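Local atomic coordinates of putative uncharacterized protein (Streptococcus mutans, PDB entry 3BGK), a protein that probably catalyses the ADP-dependent dehydration of (6S)-NAD(P)HX, a damaged hydrated form of NAD(P)H, restoring the intact coenzyme. Residues 65-70 and 92-97; 72-77 and 131-136; 181-186 and 217-222; 205-210 and 230-235. All blocks are in the same frame, centred on the assembly; numbering follows the deposited sequence.

Contact 1: 65-70 and 92-97; sequences GGNYPY and ATHKDN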
loop_
_atom_site.group_PDB
_atom_site.type_symbol
_atom_site.label_atom_id
_atom_site.label_comp_id
_atom_site.label_asym_id
_atom_site.label_seq_id
_atom_site.Cartn_x
_atom_site.Cartn_y
_atom_site.Cartn_z
ATOM N N GLY A 65 9.209 7.773 17.454
ATOM C CA GLY A 65 9.811 8.570 16.396
ATOM C C GLY A 65 8.811 8.849 15.292
ATOM O O GLY A 65 7.606 8.796 15.512
ATOM N N GLY A 66 9.309 9.150 14.096
ATOM C CA GLY A 66 8.432 9.437 12.967
ATOM C C GLY A 66 7.664 10.714 13.204
ATOM O O GLY A 66 6.539 10.880 12.722
ATOM N N ASN A 67 8.279 11.607 13.975
ATOM C CA ASN A 67 7.767 12.944 14.176
ATOM C C ASN A 67 7.840 13.669 12.844
ATOM O O ASN A 67 8.805 13.493 12.089
ATOM C CB ASN A 67 8.605 13.671 15.225
ATOM C CG ASN A 67 7.978 14.976 15.693
ATOM O OD1 ASN A 67 6.839 15.307 15.344
ATOM N ND2 ASN A 67 8.726 15.724 16.499
ATOM N N TYR A 68 6.801 14.451 12.554
ATOM C CA TYR A 68 6.740 15.258 11.340
ATOM C C TYR A 68 8.014 16.098 11.163
ATOM O O TYR A 68 8.469 16.742 12.114
ATOM C CB TYR A 68 5.502 16.171 11.363
ATOM C CG TYR A 68 5.345 16.998 10.106
ATOM C CD1 TYR A 68 5.860 18.291 10.031
ATOM C CD2 TYR A 68 4.704 16.476 8.985
ATOM C CE1 TYR A 68 5.732 19.048 8.867
ATOM C CE2 TYR A 68 4.573 17.216 7.819
ATOM C CZ TYR A 68 5.085 18.499 7.766
ATOM O OH TYR A 68 4.946 19.233 6.614
ATOM N N PRO A 69 8.588 16.100 9.946
ATOM C CA PRO A 69 8.153 15.360 8.765
ATOM C C PRO A 69 8.896 14.035 8.492
ATOM O O PRO A 69 8.880 13.541 7.360
ATOM C CB PRO A 69 8.423 16.367 7.640
ATOM C CG PRO A 69 9.568 17.242 8.159
ATOM C CD PRO A 69 9.744 16.957 9.633
ATOM N N TYR A 70 9.505 13.444 9.516
ATOM C CA TYR A 70 10.313 12.225 9.331
ATOM C C TYR A 70 9.567 10.910 9.628
ATOM O O TYR A 70 10.124 9.976 10.228
ATOM C CB TYR A 70 11.623 12.336 10.123
ATOM C CG TYR A 70 12.279 13.692 9.974
ATOM C CD1 TYR A 70 12.242 14.623 11.011
ATOM C CD2 TYR A 70 12.902 14.056 8.782
ATOM C CE1 TYR A 70 12.829 15.881 10.870
ATOM C CE2 TYR A 70 13.483 15.312 8.628
ATOM C CZ TYR A 70 13.441 16.218 9.673
ATOM O OH TYR A 70 14.025 17.454 9.522
ATOM N N ALA A 92 5.025 4.799 18.811
ATOM C CA ALA A 92 4.593 6.125 19.228
ATOM C C ALA A 92 5.073 7.115 18.171
ATOM O O ALA A 92 6.277 7.364 18.028
ATOM C CB ALA A 92 5.169 6.475 20.595
ATOM N N THR A 93 4.135 7.679 17.424
ATOM C CA THR A 93 4.496 8.446 16.248
ATOM C C THR A 93 3.555 9.633 16.049
ATOM O O THR A 93 2.633 9.850 16.846
ATOM C CB THR A 93 4.591 7.523 14.985
ATOM O OG1 THR A 93 5.035 8.280 13.858
ATOM C CG2 THR A 93 3.253 6.863 14.654
ATOM N N HIS A 94 3.799 10.419 15.006
ATOM C CA HIS A 94 2.923 11.537 14.718
ATOM C C HIS A 94 1.550 11.042 14.252
ATOM O O HIS A 94 1.444 10.195 13.364
ATOM C CB HIS A 94 3.553 12.490 13.696
ATOM C CG HIS A 94 2.754 13.734 13.460
ATOM N ND1 HIS A 94 2.769 14.806 14.328
ATOM C CD2 HIS A 94 1.909 14.074 12.459
ATOM C CE1 HIS A 94 1.968 15.755 13.872
ATOM N NE2 HIS A 94 1.434 15.336 12.739
ATOM N N LYS A 95 0.513 11.572 14.897
ATOM C CA LYS A 95 -0.889 11.414 14.510
ATOM C C LYS A 95 -1.103 11.208 12.997
ATOM O O LYS A 95 -1.738 10.233 12.589
ATOM C CB LYS A 95 -1.656 12.643 15.033
ATOM C CG LYS A 95 -3.062 12.886 14.500
ATOM C CD LYS A 95 -3.471 14.343 14.770
ATOM N N ASP A 96 -0.558 12.111 12.178
ATOM C CA ASP A 96 -0.745 12.085 10.708
ATOM C C ASP A 96 0.129 11.057 9.961
ATOM O O ASP A 96 0.151 11.029 8.734
ATOM C CB ASP A 96 -0.511 13.485 10.109
ATOM C CG ASP A 96 -1.363 14.573 10.773
ATOM O OD1 ASP A 96 -1.052 15.769 10.572
ATOM O OD2 ASP A 96 -2.338 14.245 11.490
ATOM N N ASN A 97 0.838 10.216 10.710
ATOM C CA ASN A 97 1.769 9.245 10.142
ATOM C C ASN A 97 1.337 7.800 10.422
ATOM O O ASN A 97 1.928 6.847 9.901
ATOM C CB ASN A 97 3.175 9.512 10.689
ATOM C CG ASN A 97 4.212 8.566 10.134
ATOM O OD1 ASN A 97 4.352 8.410 8.920
ATOM N ND2 ASN A 97 4.958 7.930 11.028
#
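With its hydroxyl opposite the backbone N (chi1 -176°), Thr93 sends OG1 across to the loop 65-70, and the same rotation in His94 (chi1 -174°) brings a face of the imidazole under Tyr68 CB. Thr93 OG1 gives its proton to the carbonyl O of Gly65 at 3.1 Å, reaching it slightly tilted from the carbonyl plane. That hydroxyl accepts a nearly straight bond from Asn97 ND2 at 2.9 Å, with the oxygen lying in the amide plane of Asn97. ND2 also makes a weak hydrogen bond to the carbonyl O of Gly71, so the amide links Thr93 to the residue that opens helix 71-83. A backbone bond, Gly65 N to Ala92 O at 3.0 Å, holds the loop to the end of strand 88-93. Gly66 turns with positive phi, and its backbone lies close against Thr93 and Asn97, where a residue without a side chain fits. Tyr68 CB stands over a face of the His94 ring, 4.2 Å from its centroid, a CH-pi contact close to the ring normal. The ring also makes a weak bond from NE2 to Asp96 OD1 in its plane, while Tyr68 OH is held by Glu115 and Asp112 of the second subunit. The buried hydroxyl of Thr93 both gives and receives a hydrogen bond, which fixes its rotation and pins the glycine turn close to Gly134 and Ala73, predicted to bind NADPHX.

Contact 2: 72-77 and 131-136; sequences GAIIMA and MGPGLA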
loop_
_atom_site.group_PDB
_atom_site.type_symbol
_atom_site.label_atom_id
_atom_site.label_comp_id
_atom_site.label_asym_id
_atom_site.label_seq_id
_atom_site.Cartn_x
_atom_site.Cartn_y
_atom_site.Cartn_z
ATOM N N GLY A 72 8.484 8.378 7.566
ATOM C CA GLY A 72 9.016 7.178 6.905
ATOM C C GLY A 72 10.069 6.424 7.707
ATOM O O GLY A 72 10.141 5.190 7.656
ATOM N N ALA A 73 10.881 7.173 8.453
ATOM C CA ALA A 73 11.935 6.615 9.302
ATOM C C ALA A 73 11.405 5.623 10.338
ATOM O O ALA A 73 11.989 4.554 10.534
ATOM C CB ALA A 73 12.713 7.737 9.987
ATOM N N ILE A 74 10.303 5.974 11.000
ATOM C CA ILE A 74 9.730 5.096 12.017
ATOM C C ILE A 74 9.000 3.918 11.367
ATOM O O ILE A 74 8.922 2.844 11.958
ATOM C CB ILE A 74 8.830 5.850 13.020
ATOM C CG1 ILE A 74 8.831 5.156 14.390
ATOM C CG2 ILE A 74 7.397 5.999 12.490
ATOM C CD1 ILE A 74 10.172 5.146 15.126
ATOM N N ILE A 75 8.487 4.126 10.153
ATOM C CA ILE A 75 7.866 3.066 9.370
ATOM C C ILE A 75 8.914 2.038 8.951
ATOM O O ILE A 75 8.628 0.838 8.906
ATOM C CB ILE A 75 7.140 3.607 8.106
ATOM C CG1 ILE A 75 5.974 4.522 8.499
ATOM C CG2 ILE A 75 6.642 2.459 7.237
ATOM C CD1 ILE A 75 5.326 5.273 7.325
HETATM N N MSE A 76 10.125 2.501 8.656
HETATM C CA MSE A 76 11.186 1.602 8.197
HETATM C C MSE A 76 11.837 0.850 9.343
HETATM O O MSE A 76 12.219 -0.310 9.192
HETATM C CB MSE A 76 12.216 2.352 7.363
HETATM C CG MSE A 76 11.718 2.645 5.965
HETATM SE SE MSE A 76 12.981 3.650 4.889
HETATM C CE MSE A 76 13.071 5.330 5.888
ATOM N N ALA A 77 11.944 1.503 10.496
ATOM C CA ALA A 77 12.388 0.824 11.706
ATOM C C ALA A 77 11.329 -0.186 12.165
ATOM O O ALA A 77 11.660 -1.313 12.533
ATOM C CB ALA A 77 12.698 1.827 12.794
HETATM N N MSE A 131 14.042 4.707 20.752
HETATM C CA MSE A 131 13.680 6.094 20.565
HETATM C C MSE A 131 14.681 6.773 19.644
HETATM O O MSE A 131 15.883 6.602 19.800
HETATM C CB MSE A 131 13.624 6.782 21.920
HETATM C CG MSE A 131 13.150 8.215 21.887
HETATM SE SE MSE A 131 13.298 9.028 23.652
HETATM C CE MSE A 131 15.075 8.401 24.161
ATOM N N GLY A 132 14.183 7.519 18.664
ATOM C CA GLY A 132 15.051 8.387 17.881
ATOM C C GLY A 132 14.868 8.481 16.379
ATOM O O GLY A 132 15.052 9.565 15.818
ATOM N N PRO A 133 14.543 7.359 15.706
ATOM C CA PRO A 133 14.455 7.459 14.244
ATOM C C PRO A 133 13.315 8.381 13.810
ATOM O O PRO A 133 12.142 8.072 14.019
ATOM C CB PRO A 133 14.224 6.007 13.786
ATOM C CG PRO A 133 13.738 5.274 14.982
ATOM C CD PRO A 133 14.257 5.993 16.195
ATOM N N GLY A 134 13.678 9.526 13.242
ATOM C CA GLY A 134 12.704 10.524 12.818
ATOM C C GLY A 134 12.061 11.317 13.944
ATOM O O GLY A 134 11.059 12.002 13.727
ATOM N N LEU A 135 12.637 11.234 15.143
ATOM C CA LEU A 135 12.119 11.946 16.314
ATOM C C LEU A 135 12.144 13.468 16.124
ATOM O O LEU A 135 11.282 14.177 16.642
ATOM C CB LEU A 135 12.915 11.556 17.572
ATOM C CG LEU A 135 12.469 12.037 18.965
ATOM C CD1 LEU A 135 11.081 11.516 19.328
ATOM C CD2 LEU A 135 13.473 11.625 20.026
ATOM N N ALA A 136 13.133 13.946 15.368
ATOM C CA ALA A 136 13.429 15.378 15.225
ATOM C C ALA A 136 13.871 15.999 16.557
ATOM O O ALA A 136 14.175 15.277 17.517
ATOM C CB ALA A 136 12.248 16.144 14.599
#
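Pro133 turns its ring toward helix 71-83 and meets three side chains of it: Ala73, Ile74 and Ala77. The long branch of Ile74 slants across the ring, its CD1 coming within 3.6 Å of Pro133 CG. CG1 of Ile74 lies opposite the backbone N (chi1 -151°), and this carries the methyl out to the proline although the CB itself leaves the helix more to one side. Ala77, one turn beyond Ala73, points its CB at the same ring carbon, 4.2 Å from Pro133 CG. At the other end Ala73 CB faces the loop backbone, 3.8 Å from Gly134 N. Alanine fits here because the two segments run close. Gly134, with no side chain, lets Ala73 CB come up to the loop backbone; its positive phi also serves the type II turn from Gly132 to Leu135. A rigid proline suits the second position of that turn and offers the helix a compact apolar surface. No hydrogen bond crosses the contact; its side-chain contacts are apolar. Asp251 of helix 249-263 touches both Ala73 and Pro133. A glycine-rich loop leaving a parallel strand to meet a helix is consistent with the NnrD/CARKD substrate site, to which Ala73, Gly134 and Asp251 are predicted to belong.

Contact 3: 181-186 and 217-222; sequences IILTPH and TILVAK. With PO4 (phosphate ion), chain B.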
loop_
_atom_site.group_PDB
_atom_site.type_symbol
_atom_site.label_atom_id
_atom_site.label_comp_id
_atom_site.label_asym_id
_atom_site.label_seq_id
_atom_site.Cartn_x
_atom_site.Cartn_y
_atom_site.Cartn_z
ATOM N N ILE A 181 21.953 0.035 27.690
ATOM C CA ILE A 181 21.867 1.132 26.726
ATOM C C ILE A 181 22.568 0.741 25.432
ATOM O O ILE A 181 23.691 0.230 25.467
ATOM C CB ILE A 181 22.567 2.399 27.280
ATOM C CG1 ILE A 181 21.973 2.814 28.632
ATOM C CG2 ILE A 181 22.550 3.548 26.251
ATOM C CD1 ILE A 181 20.726 3.709 28.552
ATOM N N ILE A 182 21.898 0.971 24.301
ATOM C CA ILE A 182 22.523 0.839 22.984
ATOM C C ILE A 182 22.457 2.186 22.262
ATOM O O ILE A 182 21.389 2.785 22.151
ATOM C CB ILE A 182 21.872 -0.270 22.108
ATOM C CG1 ILE A 182 21.843 -1.615 22.849
ATOM C CG2 ILE A 182 22.605 -0.399 20.772
ATOM C CD1 ILE A 182 21.157 -2.747 22.091
ATOM N N LEU A 183 23.606 2.664 21.793
ATOM C CA LEU A 183 23.667 3.906 21.034
ATOM C C LEU A 183 23.938 3.600 19.565
ATOM O O LEU A 183 24.856 2.853 19.240
ATOM C CB LEU A 183 24.749 4.842 21.591
ATOM C CG LEU A 183 24.800 5.175 23.089
ATOM C CD1 LEU A 183 26.161 5.738 23.446
ATOM C CD2 LEU A 183 23.685 6.128 23.524
ATOM N N THR A 184 23.130 4.176 18.681
ATOM C CA THR A 184 23.292 3.980 17.243
ATOM C C THR A 184 23.392 5.324 16.499
ATOM O O THR A 184 22.502 5.679 15.724
ATOM C CB THR A 184 22.154 3.107 16.662
ATOM O OG1 THR A 184 20.884 3.620 17.084
ATOM C CG2 THR A 184 22.277 1.678 17.145
ATOM N N PRO A 185 24.483 6.080 16.732
ATOM C CA PRO A 185 24.607 7.391 16.121
ATOM C C PRO A 185 25.354 7.381 14.789
ATOM O O PRO A 185 26.169 6.494 14.542
ATOM C CB PRO A 185 25.427 8.162 17.155
ATOM C CG PRO A 185 26.289 7.120 17.804
ATOM C CD PRO A 185 25.650 5.773 17.582
ATOM N N HIS A 186 25.073 8.376 13.951
ATOM C CA HIS A 186 25.864 8.634 12.745
ATOM C C HIS A 186 27.217 9.247 13.111
ATOM O O HIS A 186 27.420 9.681 14.250
ATOM C CB HIS A 186 25.100 9.554 11.787
ATOM C CG HIS A 186 24.035 8.855 11.002
ATOM N ND1 HIS A 186 24.307 7.813 10.138
ATOM C CD2 HIS A 186 22.695 9.050 10.943
ATOM C CE1 HIS A 186 23.181 7.393 9.587
ATOM N NE2 HIS A 186 22.188 8.130 10.057
ATOM N N THR A 217 27.185 -0.375 28.157
ATOM C CA THR A 217 26.748 0.387 26.989
ATOM C C THR A 217 27.364 -0.150 25.703
ATOM O O THR A 217 28.577 -0.353 25.614
ATOM C CB THR A 217 27.070 1.891 27.141
ATOM O OG1 THR A 217 26.562 2.358 28.395
ATOM C CG2 THR A 217 26.451 2.717 26.013
ATOM N N ILE A 218 26.503 -0.396 24.722
ATOM C CA ILE A 218 26.931 -0.808 23.395
ATOM C C ILE A 218 26.807 0.386 22.462
ATOM O O ILE A 218 25.802 1.092 22.479
ATOM C CB ILE A 218 26.092 -1.996 22.859
ATOM C CG1 ILE A 218 26.178 -3.187 23.819
ATOM C CG2 ILE A 218 26.559 -2.411 21.468
ATOM C CD1 ILE A 218 24.963 -4.081 23.792
ATOM N N LEU A 219 27.850 0.624 21.676
ATOM C CA LEU A 219 27.817 1.650 20.658
ATOM C C LEU A 219 27.919 0.994 19.292
ATOM O O LEU A 219 28.816 0.189 19.039
ATOM C CB LEU A 219 28.953 2.652 20.857
ATOM C CG LEU A 219 29.145 3.759 19.815
ATOM C CD1 LEU A 219 28.164 4.884 20.049
ATOM C CD2 LEU A 219 30.565 4.278 19.871
ATOM N N VAL A 220 26.977 1.333 18.423
ATOM C CA VAL A 220 27.000 0.883 17.047
ATOM C C VAL A 220 27.391 2.095 16.214
ATOM O O VAL A 220 26.575 2.982 15.973
ATOM C CB VAL A 220 25.627 0.317 16.599
ATOM C CG1 VAL A 220 25.691 -0.189 15.170
ATOM C CG2 VAL A 220 25.168 -0.796 17.528
ATOM N N ALA A 221 28.654 2.141 15.801
ATOM C CA ALA A 221 29.172 3.289 15.067
ATOM C C ALA A 221 28.845 3.187 13.578
ATOM O O ALA A 221 29.698 2.817 12.767
ATOM C CB ALA A 221 30.680 3.445 15.298
ATOM N N LYS A 222 27.601 3.515 13.231
ATOM C CA LYS A 222 27.174 3.519 11.830
ATOM C C LYS A 222 28.054 4.432 10.972
ATOM O O LYS A 222 28.225 5.628 11.255
ATOM C CB LYS A 222 25.671 3.814 11.666
ATOM C CG LYS A 222 24.909 4.118 12.948
ATOM C CD LYS A 222 23.446 3.684 12.858
ATOM C CE LYS A 222 22.545 4.765 12.266
ATOM N NZ LYS A 222 21.101 4.442 12.516
HETATM P P PO4 B . 19.578 6.898 7.228
HETATM O O1 PO4 B . 19.139 7.502 5.911
HETATM O O2 PO4 B . 20.080 8.022 8.109
HETATM O O3 PO4 B . 18.408 6.230 7.918
HETATM O O4 PO4 B . 20.674 5.874 7.004
HETATM O O HOH W 1 19.898 6.543 10.631
#
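Strands 181-184 and 218-221 run parallel at 13°, their axes 4.7 Å apart, as neighbours in the central sheet of an alpha/beta three-layer sandwich. Three backbone bonds join them, among them Val220 N to Leu183 O at 2.7 Å. Branched and apolar residues suit these buried strands. Ile182 and Ile218 lie side by side, and with Val220 and Thr184 they fill one face, where helix 249-263 covers Ile182, Thr184 and Val220. On the face of Leu183 and Leu219, Leu219 CD1 reaches Leu183 CB at 3.7 Å; the side chains of Leu219 and Pro185 cross at about a right angle, with Leu219 CD1 3.6 Å from Pro185 CD.

Beyond the strands the two segments enter the predicted nucleotide and NADPHX site. Lys222, bent at chi3 (-88°), runs back along the carbonyls of Pro185 and Thr184, and its CE packs over a face of the His186 ring, toward the rim. A long flexible chain suits this path: its NZ ends in a salt bridge with Asp161, which also receives a hydrogen bond from Thr184 OG1. His186 NE2 donates to O2 of a phosphate ion, probably from the crystallisation liquor, at 2.9 Å, and the backbone N atoms of Gly248, Gly250 and Asp251 also hold the ion. A water that accepts from Lys222 NZ at 3.1 Å donates to the same oxygen, 2.9 Å from PO4 O2.

Contact 4: 205-210 and 230-235; sequences ATQTAL and QGQKIG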
loop_
_atom_site.group_PDB
_atom_site.type_symbol
_atom_site.label_atom_id
_atom_site.label_comp_id
_atom_site.label_asym_id
_atom_site.label_seq_id
_atom_site.Cartn_x
_atom_site.Cartn_y
_atom_site.Cartn_z
ATOM N N ALA A 205 40.131 6.635 20.188
ATOM C CA ALA A 205 39.431 7.820 20.690
ATOM C C ALA A 205 37.960 7.538 21.017
ATOM O O ALA A 205 37.447 7.999 22.041
ATOM C CB ALA A 205 39.552 8.967 19.692
ATOM N N THR A 206 37.294 6.787 20.136
ATOM C CA THR A 206 35.905 6.356 20.336
ATOM C C THR A 206 35.798 5.440 21.558
ATOM O O THR A 206 34.889 5.580 22.377
ATOM C CB THR A 206 35.360 5.636 19.073
ATOM O OG1 THR A 206 35.195 6.585 18.011
ATOM C CG2 THR A 206 34.028 4.967 19.346
ATOM N N GLN A 207 36.752 4.518 21.668
ATOM C CA GLN A 207 36.843 3.563 22.767
ATOM C C GLN A 207 36.983 4.246 24.127
ATOM O O GLN A 207 36.404 3.802 25.119
ATOM C CB GLN A 207 38.040 2.648 22.531
ATOM C CG GLN A 207 38.016 1.365 23.311
ATOM C CD GLN A 207 39.275 0.560 23.113
ATOM O OE1 GLN A 207 40.362 0.972 23.528
ATOM N NE2 GLN A 207 39.140 -0.604 22.484
ATOM N N THR A 208 37.760 5.324 24.161
ATOM C CA THR A 208 38.019 6.058 25.390
ATOM C C THR A 208 36.842 6.970 25.749
ATOM O O THR A 208 36.545 7.178 26.928
ATOM C CB THR A 208 39.350 6.846 25.285
ATOM O OG1 THR A 208 40.424 5.927 25.041
ATOM C CG2 THR A 208 39.645 7.624 26.570
ATOM N N ALA A 209 36.169 7.501 24.730
ATOM C CA ALA A 209 34.981 8.332 24.941
ATOM C C ALA A 209 33.785 7.514 25.448
ATOM O O ALA A 209 32.840 8.073 26.011
ATOM C CB ALA A 209 34.618 9.079 23.667
ATOM N N LEU A 210 33.839 6.198 25.244
ATOM C CA LEU A 210 32.796 5.288 25.712
ATOM C C LEU A 210 32.910 5.069 27.218
ATOM O O LEU A 210 31.898 4.991 27.916
ATOM C CB LEU A 210 32.884 3.946 24.981
ATOM C CG LEU A 210 31.631 3.295 24.389
ATOM C CD1 LEU A 210 31.948 1.862 24.022
ATOM C CD2 LEU A 210 30.428 3.342 25.319
ATOM N N GLN A 230 31.703 -2.215 22.845
ATOM C CA GLN A 230 31.280 -2.353 24.243
ATOM C C GLN A 230 32.495 -2.670 25.105
ATOM O O GLN A 230 33.188 -3.660 24.867
ATOM C CB GLN A 230 30.218 -3.442 24.432
ATOM C CG GLN A 230 29.644 -3.475 25.847
ATOM C CD GLN A 230 29.028 -4.810 26.230
ATOM O OE1 GLN A 230 29.562 -5.873 25.916
ATOM N NE2 GLN A 230 27.902 -4.758 26.929
ATOM N N GLY A 231 32.744 -1.822 26.100
ATOM C CA GLY A 231 33.914 -1.952 26.963
ATOM C C GLY A 231 35.193 -1.928 26.150
ATOM O O GLY A 231 35.515 -0.926 25.510
ATOM N N GLN A 232 35.905 -3.052 26.163
ATOM C CA GLN A 232 37.166 -3.192 25.432
ATOM C C GLN A 232 37.003 -4.052 24.174
ATOM O O GLN A 232 37.989 -4.513 23.598
ATOM C CB GLN A 232 38.259 -3.769 26.350
ATOM C CG GLN A 232 38.682 -2.844 27.504
ATOM C CD GLN A 232 39.324 -1.541 27.028
ATOM O OE1 GLN A 232 39.013 -0.461 27.539
ATOM N NE2 GLN A 232 40.218 -1.637 26.042
ATOM N N LYS A 233 35.756 -4.254 23.751
ATOM C CA LYS A 233 35.453 -5.074 22.579
ATOM C C LYS A 233 35.135 -4.204 21.366
ATOM O O LYS A 233 34.390 -3.226 21.469
ATOM C CB LYS A 233 34.280 -6.021 22.862
ATOM C CG LYS A 233 34.500 -6.977 24.033
ATOM C CD LYS A 233 33.451 -8.088 24.070
ATOM C CE LYS A 233 32.221 -7.701 24.889
ATOM N NZ LYS A 233 31.243 -8.838 24.987
ATOM N N ILE A 234 35.719 -4.556 20.224
ATOM C CA ILE A 234 35.380 -3.917 18.958
ATOM C C ILE A 234 35.096 -4.990 17.914
ATOM O O ILE A 234 35.937 -5.847 17.648
ATOM C CB ILE A 234 36.490 -2.958 18.452
ATOM C CG1 ILE A 234 36.916 -1.979 19.556
ATOM C CG2 ILE A 234 36.015 -2.191 17.207
ATOM C CD1 ILE A 234 38.279 -1.334 19.328
ATOM N N GLY A 235 33.901 -4.939 17.335
ATOM C CA GLY A 235 33.502 -5.874 16.292
ATOM C C GLY A 235 33.506 -5.209 14.934
ATOM O O GLY A 235 33.003 -4.101 14.786
HETATM O O HOH W 2 35.992 -0.996 22.849
#
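Gln207 meets the hairpin first, and carries most of the contact from helix 203-210. Its CG lies opposite the backbone N (chi1 -161°) and the chain stays extended beyond it, which carries the amide across to the turn. The carbon chain passes Gly231 O at 4.0 Å from Gln207 CG, and the amide ends between two hairpin side chains. NE2 rests against the tip of Ile234, 3.4 Å from CD1, the two side chains crossing at about a right angle. Gln232 folds back at chi2 (-64°) and brings its own amide near, with planes 58° apart; OE1 of Gln207 and NE2 of Gln232 are 3.6 Å apart, close without bonding. The polar link is instead a water: it accepts from Gln207 NE2 at 3.2 Å and donates to Gly231 O at 2.7 Å and to Lys233 O at 3.1 Å. Glutamine suits the site because its aliphatic stem can lie on the turn while its amide serves the water. One turn later Leu210 is buried, its CD1 standing 4.3 Å from Gly231 N, and it also packs on Tyr229. Gly231 has the positive phi of the first corner of a type II' turn, suited to glycine. Such a tight turn, closed by paired bonds between Gln230 and Lys233, is characteristic of a two-residue beta hairpin, here linking strands 227-230 and 233-237.

Overall arrangement
Contacts 1, 3 and 4 reach one mixed sheet, contact 1 toward the end that finishes in strand 109-112 and contact 4 near the other, their centres about 33 Å apart. Contacts 1 and 2 interlock: their segments alternate along the chain, their centres are about 8 Å apart, and Gly66 N meets Pro133 O at 3.0 Å; both touch the second subunit. Contacts 3 and 4 alternate likewise, about 11 Å between centres, with helix 203-210 leading into strand 218-221. Both later contacts follow the first pair in sequence. Contacts 2 and 3, about 6 Å apart at their nearest atoms, both hold predicted binding residues, consistent with both contributing to one predicted site.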